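Local coordinates for NDP-N-acetyl-D-galactosaminuronic acid dehydrogenase (Methanosarcina mazei Go1, PDB 3G79) that acts as an NDP-N-acetyl-D-galactosaminuronic acid dehydrogenase, an NAD-binding oxidoreductase of the UDP-glucose/GDP-mannose dehydrogenase family, at the interface of chains A and B. Sequence-based numbering; all coordinates share one arbitrary frame. Chains: chain A/B, NDP-N-acetyl-D-galactosaminuronic acid dehydrogenase.

The interface of chains A and B. Residues chain A 254, 327-328, 331, 335, 338; chain B 313-315.
A loop of chain B, residues B:Asp313 to B:Pro315, lies along helix 321-345 of chain A in the two-fold symmetric interface of the deposited assembly, which may be the biological dimer. Helix 228-258 of chain A adds A:Leu254 beside it. The B:Asp313 carboxylate takes the polar end of the patch. Its CG takes the crowded position between the backbone N and carbonyl carbon (chi1 70°), which brings the carboxylate to A:His335 and A:Asn338. A:His335 ND1 meets both oxygens on their syn lone pairs. The bond from A:His335 ND1 to B:Asp313 OD2 (2.9 Å) is nearly straight, 168° at the hydrogen, and lies in the imidazole plane. The one from A:His335 ND1 to B:Asp313 OD1 (2.8 Å) is bent to 123° and tilted from that plane. The amide nitrogen ND2 of A:Asn338 reaches the anti lone pair of B:Asp313 OD2 at 2.7 Å. OD2 accepts from both A:His335 ND1 and A:Asn338 ND2, and the further bond to OD1 helps to hold the carboxylate in its turn. The carboxylate may favour a protonated, charged imidazole. A:Leu254 CD2 sits over the centre of the A:His335 ring, 3.4 Å above its plane.

A:Phe331 separates the polar end from the apolar end. Its CG is anti to the backbone N, which sets the ring edge against the carboxylate, A:Phe331 CZ lying 3.8 Å from B:Asp313 CG. B:Pro315 CD lies over one face, toward the rim. The backbone N of A:His335 lies over the centre of the opposite face. Toward the N-terminal end of the helix, A:Val328 points its CG2 branch at the tip of B:Tyr314, 3.3 Å from the phenol OH. A:Leu254 CD1 touches the same ring at B:Tyr314 CD1, 3.8 Å away.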
loop_
_atom_site.group_PDB
_atom_site.type_symbol
_atom_site.label_atom_id
_atom_site.label_comp_id
_atom_site.label_asym_id
_atom_site.label_seq_id
_atom_site.Cartn_x
_atom_site.Cartn_y
_atom_site.Cartn_z
ATOM N N LEU A 254 -0.289 -13.800 9.648
ATOM C CA LEU A 254 -0.554 -14.166 11.050
ATOM C C LEU A 254 -2.072 -14.293 11.338
ATOM O O LEU A 254 -2.502 -15.286 11.831
ATOM C CB LEU A 254 0.134 -13.218 12.034
ATOM C CG LEU A 254 1.610 -13.014 11.742
ATOM C CD1 LEU A 254 2.204 -11.894 12.548
ATOM C CD2 LEU A 254 2.356 -14.277 12.012
ATOM N N LYS A 327 8.522 -3.610 13.265
ATOM C CA LYS A 327 8.456 -4.658 14.284
ATOM C C LYS A 327 7.737 -5.920 13.800
ATOM O O LYS A 327 8.089 -7.041 14.217
ATOM C CB LYS A 327 7.818 -4.152 15.558
ATOM C CG LYS A 327 8.640 -3.163 16.359
ATOM C CD LYS A 327 7.684 -2.593 17.432
ATOM C CE LYS A 327 8.288 -1.492 18.296
ATOM N NZ LYS A 327 7.149 -0.778 18.906
ATOM N N VAL A 328 6.717 -5.742 12.952
ATOM C CA VAL A 328 5.994 -6.866 12.351
ATOM C C VAL A 328 7.046 -7.654 11.556
ATOM O O VAL A 328 7.359 -8.815 11.873
ATOM C CB VAL A 328 4.777 -6.386 11.517
ATOM C CG1 VAL A 328 4.200 -7.481 10.654
ATOM C CG2 VAL A 328 3.697 -5.881 12.426
ATOM N N PHE A 331 9.601 -9.540 13.345
ATOM C CA PHE A 331 9.057 -10.653 14.096
ATOM C C PHE A 331 9.075 -11.958 13.345
ATOM O O PHE A 331 9.090 -13.036 13.942
ATOM C CB PHE A 331 7.617 -10.355 14.504
ATOM C CG PHE A 331 6.954 -11.470 15.265
ATOM C CD1 PHE A 331 7.458 -11.893 16.511
ATOM C CD2 PHE A 331 5.818 -12.086 14.756
ATOM C CE1 PHE A 331 6.820 -12.911 17.238
ATOM C CE2 PHE A 331 5.188 -13.111 15.466
ATOM C CZ PHE A 331 5.680 -13.520 16.708
ATOM N N HIS A 335 8.524 -15.823 14.312
ATOM C CA HIS A 335 7.342 -16.561 13.927
ATOM C C HIS A 335 7.715 -17.880 13.252
ATOM O O HIS A 335 7.045 -18.925 13.473
ATOM C CB HIS A 335 6.392 -15.733 13.051
ATOM C CG HIS A 335 5.191 -16.499 12.608
ATOM N ND1 HIS A 335 4.206 -16.916 13.487
ATOM C CD2 HIS A 335 4.847 -16.994 11.399
ATOM C CE1 HIS A 335 3.287 -17.596 12.822
ATOM N NE2 HIS A 335 3.656 -17.658 11.557
ATOM N N ASN A 338 8.724 -20.247 16.020
ATOM C CA ASN A 338 7.525 -20.821 16.697
ATOM C C ASN A 338 6.823 -21.891 15.866
ATOM O O ASN A 338 6.256 -22.810 16.408
ATOM C CB ASN A 338 6.473 -19.759 17.094
ATOM C CG ASN A 338 7.021 -18.675 18.027
ATOM O OD1 ASN A 338 7.844 -18.931 18.938
ATOM N ND2 ASN A 338 6.577 -17.474 17.809
ATOM N N ASP B 313 0.164 -15.634 17.257
ATOM C CA ASP B 313 1.380 -14.969 17.730
ATOM C C ASP B 313 1.599 -13.653 16.933
ATOM O O ASP B 313 1.360 -13.580 15.722
ATOM C CB ASP B 313 2.631 -15.901 17.850
ATOM C CG ASP B 313 3.188 -16.354 16.506
ATOM O OD1 ASP B 313 2.405 -16.382 15.545
ATOM O OD2 ASP B 313 4.379 -16.704 16.389
ATOM N N TYR B 314 1.973 -12.602 17.662
ATOM C CA TYR B 314 2.149 -11.252 17.141
ATOM C C TYR B 314 3.119 -10.675 18.149
ATOM O O TYR B 314 3.159 -11.173 19.296
ATOM C CB TYR B 314 0.813 -10.477 17.146
ATOM C CG TYR B 314 0.801 -9.196 16.290
ATOM C CD1 TYR B 314 0.905 -9.255 14.885
ATOM C CD2 TYR B 314 0.682 -7.926 16.877
ATOM C CE1 TYR B 314 0.902 -8.066 14.081
ATOM C CE2 TYR B 314 0.685 -6.746 16.087
ATOM C CZ TYR B 314 0.779 -6.823 14.689
ATOM O OH TYR B 314 0.771 -5.672 13.905
ATOM N N PRO B 315 3.932 -9.666 17.747
ATOM C CA PRO B 315 5.011 -9.093 18.592
ATOM C C PRO B 315 4.787 -9.045 20.131
ATOM O O PRO B 315 5.694 -9.408 20.894
ATOM C CB PRO B 315 5.195 -7.692 18.002
ATOM C CG PRO B 315 4.812 -7.845 16.551
ATOM C CD PRO B 315 4.015 -9.136 16.377
#